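Local coordinates for Crh-like protein 5 (Neosartorya fumigata, PDB 6IBU) that couples chitinase and transglycosylase activities to transfer chitin onto 1,6-beta-glucan or other chitin chains, cross-linking polysaccharides in the fungal cell wall and septa, at residues D125-V130 with V159-L163; V99-V103 with T141-D145. All coordinates share one frame; numbering follows the deposited sequence.

Contact 1: residues D125-V130 with V159-L163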
loop_
_atom_site.group_PDB
_atom_site.type_symbol
_atom_site.label_atom_id
_atom_site.label_comp_id
_atom_site.label_asym_id
_atom_site.label_seq_id
_atom_site.Cartn_x
_atom_site.Cartn_y
_atom_site.Cartn_z
ATOM N N ASP A 125 -14.392 -0.926 10.753
ATOM C CA ASP A 125 -13.937 0.254 11.540
ATOM C C ASP A 125 -12.560 0.685 11.013
ATOM O O ASP A 125 -11.964 1.629 11.576
ATOM C CB ASP A 125 -13.907 -0.109 13.028
ATOM C CG ASP A 125 -12.692 -0.932 13.445
ATOM O OD1 ASP A 125 -11.645 -0.309 13.707
ATOM O OD2 ASP A 125 -12.798 -2.190 13.510
ATOM N N ARG A 126 -12.081 -0.009 9.979
ATOM C CA ARG A 126 -10.710 0.050 9.431
ATOM C C ARG A 126 -10.643 1.142 8.359
ATOM O O ARG A 126 -9.582 1.707 8.219
ATOM C CB ARG A 126 -10.356 -1.333 8.879
ATOM C CG ARG A 126 -10.540 -2.453 9.899
ATOM C CD ARG A 126 -10.326 -3.846 9.341
ATOM N NE ARG A 126 -11.518 -4.385 8.683
ATOM C CZ ARG A 126 -11.865 -4.148 7.412
ATOM N NH1 ARG A 126 -12.971 -4.672 6.910
ATOM N NH2 ARG A 126 -11.093 -3.408 6.632
ATOM N N GLY A 127 -11.768 1.441 7.697
ATOM C CA GLY A 127 -11.864 2.316 6.511
ATOM C C GLY A 127 -12.426 3.692 6.843
ATOM O O GLY A 127 -13.448 3.781 7.538
ATOM N N THR A 128 -11.779 4.735 6.339
ATOM C CA THR A 128 -12.168 6.156 6.465
ATOM C C THR A 128 -11.917 6.834 5.117
ATOM O O THR A 128 -10.810 6.720 4.602
ATOM C CB THR A 128 -11.329 6.835 7.553
ATOM O OG1 THR A 128 -11.728 6.312 8.819
ATOM C CG2 THR A 128 -11.460 8.343 7.553
ATOM N N TYR A 129 -12.891 7.560 4.586
ATOM C CA TYR A 129 -12.686 8.412 3.390
ATOM C C TYR A 129 -12.198 9.783 3.842
ATOM O O TYR A 129 -12.696 10.285 4.844
ATOM C CB TYR A 129 -13.964 8.514 2.566
ATOM C CG TYR A 129 -14.331 7.215 1.910
ATOM C CD1 TYR A 129 -15.076 6.274 2.597
ATOM C CD2 TYR A 129 -13.898 6.902 0.630
ATOM C CE1 TYR A 129 -15.437 5.075 2.015
ATOM C CE2 TYR A 129 -14.245 5.707 0.031
ATOM C CZ TYR A 129 -15.021 4.797 0.726
ATOM O OH TYR A 129 -15.375 3.610 0.157
ATOM N N VAL A 130 -11.266 10.376 3.102
ATOM C CA VAL A 130 -10.777 11.752 3.396
ATOM C C VAL A 130 -10.870 12.552 2.111
ATOM O O VAL A 130 -10.575 12.028 1.054
ATOM C CB VAL A 130 -9.352 11.724 3.982
ATOM C CG1 VAL A 130 -9.274 10.763 5.144
ATOM C CG2 VAL A 130 -8.281 11.356 2.966
ATOM N N VAL A 159 -2.158 16.156 8.179
ATOM C CA VAL A 159 -2.634 14.883 8.790
ATOM C C VAL A 159 -4.108 14.694 8.412
ATOM O O VAL A 159 -4.896 15.663 8.580
ATOM C CB VAL A 159 -2.433 14.866 10.312
ATOM C CG1 VAL A 159 -3.158 13.697 10.941
ATOM C CG2 VAL A 159 -0.961 14.825 10.669
ATOM N N VAL A 160 -4.485 13.524 7.892
ATOM C CA VAL A 160 -5.912 13.262 7.517
ATOM C C VAL A 160 -6.496 12.145 8.374
ATOM O O VAL A 160 -7.736 12.065 8.445
ATOM C CB VAL A 160 -6.086 12.970 6.020
ATOM C CG1 VAL A 160 -5.699 14.191 5.208
ATOM C CG2 VAL A 160 -5.306 11.746 5.573
ATOM N N ARG A 161 -5.654 11.309 8.992
ATOM C CA ARG A 161 -6.137 10.260 9.913
ATOM C C ARG A 161 -5.030 9.812 10.848
ATOM O O ARG A 161 -3.922 9.603 10.372
ATOM C CB ARG A 161 -6.608 9.040 9.133
ATOM C CG ARG A 161 -7.174 7.944 10.017
ATOM C CD ARG A 161 -7.751 6.845 9.167
ATOM N NE ARG A 161 -8.243 5.782 10.012
ATOM C CZ ARG A 161 -8.695 4.623 9.570
ATOM N NH1 ARG A 161 -8.737 4.387 8.261
ATOM N NH2 ARG A 161 -9.102 3.717 10.441
ATOM N N THR A 162 -5.378 9.548 12.103
ATOM C CA THR A 162 -4.481 8.912 13.094
ATOM C C THR A 162 -5.158 7.676 13.682
ATOM O O THR A 162 -6.261 7.798 14.214
ATOM C CB THR A 162 -4.110 9.884 14.217
ATOM O OG1 THR A 162 -3.400 10.998 13.668
ATOM C CG2 THR A 162 -3.251 9.204 15.255
ATOM N N LEU A 163 -4.488 6.537 13.601
ATOM C CA LEU A 163 -4.870 5.299 14.314
ATOM C C LEU A 163 -3.897 5.129 15.486
ATOM O O LEU A 163 -2.725 4.915 15.242
ATOM C CB LEU A 163 -4.804 4.121 13.342
ATOM C CG LEU A 163 -4.892 2.758 14.009
ATOM C CD1 LEU A 163 -6.293 2.563 14.551
ATOM C CD2 LEU A 163 -4.472 1.661 13.050
#
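At a margin of the GH16 beta-sandwich, a classic beta bulge on one sheet reaches across to the outermost strand of the other: Val160 and Arg161, which share Trp153 as their backbone partner, both direct their side chains at residues 125-130. The bulge explains why two consecutive residues of one strand can serve the same interface, where a regular strand would alternate. Arg161 makes the longer reach. Its side chain leaves the strand with CG opposite the backbone N (chi1 -178°) and stays extended to NE, which carries the guanidinium past Thr128 to the loop just before strand 128-131. There both terminal nitrogens grip a single acceptor: NH1 lies 2.8 Å from Arg126 O and NH2 lies 3.0 Å from that same oxygen. The carbonyl oxygen sits almost in the guanidinium plane, yet both nitrogens stand above the plane of the carbonyl, on one face of it, and the NH1 bond is moderately bent (N-H...O 150°). Thr128 OG1 rests over the centre of one guanidinium face, 3.6 Å from Arg161 CZ. Further bonding of NH1 to Thr113 OG1 and a cation-pi contact with Trp153 make it likely that the charged group is closely fixed in position. Arg126 turns its own side chain the other way, where its NH1 bonds Thr123 O. The other bulge residue supplies the apolar half of the contact. Val160 and Val130 meet at about a right angle, their CG2 methyls 4.0 Å apart, while Val130 CG1 lies 3.9 Å from Val160 O.

Contact 2: residues V99-V103 with T141-D145; sequences VDWEV and TYTID
Trp101 and Tyr142 interlock in the hydrophobic core of the GH16 jelly roll, between the two facing sheets, where segments 99-103 and 141-145 run nearly antiparallel (159°) with axes 8.8 Å apart. The indole is the large knob. Its five-membered ring is roofed by Tyr142 CB, a CH-pi contact 3.7 Å from the ring centroid, and beyond it the phenol tips its edge onto the six-membered ring in a T-shaped pair with planes at 67°. Tyr142 CD1 is the atom that descends, over the rim of that face and 3.7 Å from Trp101 CE3. The far edge of the indole slots against the opposing backbone, where Thr143 O lies in the ring plane, 3.4 Å from Trp101 CZ2. Ile144 fills the notch between Trp101 and Val99: its CG1 nudges Trp101 NE1, and its CD1 presses to 3.5 Å from Val99 CG1, closer than usual for two carbons. At the opposite end, Val103 CG2 touches Tyr142 OH. One polar atom must still be served in this apolar setting. A water accepts from Trp101 NE1 at 3.0 Å and donates to Tyr142 O, bridging the sheets. Asp100 points away from this core, and Glu102 takes no part in the packing. The chemistry thus implies a division of labour, with aromatic and aliphatic packing plus one water-bridged N-H backing the strand whose other face carries Glu102, which binds chitin and is the probable proton donor.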
loop_
_atom_site.group_PDB
_atom_site.type_symbol
_atom_site.label_atom_id
_atom_site.label_comp_id
_atom_site.label_asym_id
_atom_site.label_seq_id
_atom_site.Cartn_x
_atom_site.Cartn_y
_atom_site.Cartn_z
ATOM N N VAL A 99 -1.588 -1.409 6.094
ATOM C CA VAL A 99 -1.995 0.014 6.043
ATOM C C VAL A 99 -2.057 0.372 4.564
ATOM O O VAL A 99 -1.108 0.028 3.833
ATOM C CB VAL A 99 -0.993 0.901 6.800
ATOM C CG1 VAL A 99 -1.345 2.363 6.654
ATOM C CG2 VAL A 99 -0.903 0.501 8.261
ATOM N N ASP A 100 -3.110 1.049 4.131
ATOM C CA ASP A 100 -3.219 1.355 2.695
ATOM C C ASP A 100 -3.971 2.657 2.438
ATOM O O ASP A 100 -4.675 3.188 3.345
ATOM C CB ASP A 100 -3.802 0.182 1.914
ATOM C CG ASP A 100 -5.261 -0.077 2.170
ATOM O OD1 ASP A 100 -6.079 0.729 1.716
ATOM O OD2 ASP A 100 -5.584 -1.131 2.786
ATOM N N TRP A 101 -3.735 3.144 1.222
ATOM C CA TRP A 101 -4.514 4.181 0.513
ATOM C C TRP A 101 -5.231 3.495 -0.646
ATOM O O TRP A 101 -4.618 2.631 -1.271
ATOM C CB TRP A 101 -3.582 5.277 -0.008
ATOM C CG TRP A 101 -2.733 6.027 0.971
ATOM C CD1 TRP A 101 -1.425 5.807 1.272
ATOM C CD2 TRP A 101 -3.093 7.234 1.663
ATOM N NE1 TRP A 101 -0.959 6.750 2.143
ATOM C CE2 TRP A 101 -1.958 7.655 2.393
ATOM C CE3 TRP A 101 -4.268 7.978 1.768
ATOM C CZ2 TRP A 101 -1.974 8.798 3.199
ATOM C CZ3 TRP A 101 -4.286 9.103 2.558
ATOM C CH2 TRP A 101 -3.148 9.513 3.252
ATOM N N GLU A 102 -6.495 3.821 -0.899
ATOM C CA GLU A 102 -7.203 3.371 -2.125
ATOM C C GLU A 102 -7.821 4.596 -2.791
ATOM O O GLU A 102 -8.586 5.277 -2.139
ATOM C CB GLU A 102 -8.294 2.352 -1.808
ATOM C CG GLU A 102 -7.821 1.164 -0.988
ATOM C CD GLU A 102 -6.860 0.247 -1.727
ATOM O OE1 GLU A 102 -7.055 0.011 -2.926
ATOM O OE2 GLU A 102 -5.895 -0.207 -1.108
ATOM N N VAL A 103 -7.504 4.871 -4.048
ATOM C CA VAL A 103 -8.282 5.851 -4.849
ATOM C C VAL A 103 -9.200 5.076 -5.805
ATOM O O VAL A 103 -8.799 4.042 -6.331
ATOM C CB VAL A 103 -7.364 6.844 -5.588
ATOM C CG1 VAL A 103 -8.168 7.812 -6.426
ATOM C CG2 VAL A 103 -6.482 7.612 -4.621
ATOM N N THR A 141 1.117 13.854 -2.501
ATOM C CA THR A 141 2.076 13.094 -1.688
ATOM C C THR A 141 1.274 12.341 -0.637
ATOM O O THR A 141 0.718 12.978 0.241
ATOM C CB THR A 141 3.125 14.012 -1.074
ATOM O OG1 THR A 141 3.722 14.713 -2.154
ATOM C CG2 THR A 141 4.165 13.235 -0.312
ATOM N N TYR A 142 1.259 11.022 -0.727
ATOM C CA TYR A 142 0.557 10.157 0.245
ATOM C C TYR A 142 1.601 9.627 1.227
ATOM O O TYR A 142 2.525 8.916 0.827
ATOM C CB TYR A 142 -0.187 9.066 -0.496
ATOM C CG TYR A 142 -1.259 9.571 -1.420
ATOM C CD1 TYR A 142 -2.566 9.732 -0.983
ATOM C CD2 TYR A 142 -0.968 9.869 -2.745
ATOM C CE1 TYR A 142 -3.554 10.188 -1.842
ATOM C CE2 TYR A 142 -1.951 10.292 -3.619
ATOM C CZ TYR A 142 -3.249 10.448 -3.175
ATOM O OH TYR A 142 -4.213 10.890 -4.039
ATOM N N THR A 143 1.452 9.994 2.488
ATOM C CA THR A 143 2.456 9.714 3.534
ATOM C C THR A 143 1.820 8.882 4.648
ATOM O O THR A 143 0.772 9.264 5.146
ATOM C CB THR A 143 3.016 11.018 4.099
ATOM O OG1 THR A 143 3.419 11.814 2.985
ATOM C CG2 THR A 143 4.156 10.781 5.065
ATOM N N ILE A 144 2.478 7.798 5.027
ATOM C CA ILE A 144 2.101 6.957 6.193
ATOM C C ILE A 144 3.246 7.017 7.187
ATOM O O ILE A 144 4.296 6.578 6.826
ATOM C CB ILE A 144 1.809 5.517 5.762
ATOM C CG1 ILE A 144 0.611 5.444 4.817
ATOM C CG2 ILE A 144 1.619 4.637 6.991
ATOM C CD1 ILE A 144 0.405 4.097 4.181
ATOM N N ASP A 145 3.027 7.611 8.350
ATOM C CA ASP A 145 3.975 7.606 9.488
ATOM C C ASP A 145 3.574 6.453 10.400
ATOM O O ASP A 145 2.423 6.363 10.785
ATOM C CB ASP A 145 4.018 8.956 10.197
ATOM C CG ASP A 145 4.934 9.940 9.463
ATOM O OD1 ASP A 145 6.204 9.850 9.638
ATOM O OD2 ASP A 145 4.387 10.771 8.675
HETATM O O HOH W 1 1.959 6.357 1.783
#

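Overall arrangement
From the N terminus, the chain first passes 99-103 in strand 98-105, which carries the probable catalytic glutamates, continues through strand 110-116 and reaches 125-130 at the end of the same sheet. It then changes sheets: 141-145 closes contact 2 back onto strand 98-105, and, after strand 150-155, residues 159-163 close contact 1 onto the edge strand and the loop that leads into it. The two closures cross, since their segments alternate along the chain, and each spans the sandwich from one sheet to the other. Their centres lie about 10 Å apart, with contact 2 deep in the core and contact 1 nearer the margin. Val160 CG2 and Trp101 CH2, 3.9 Å apart, join them directly.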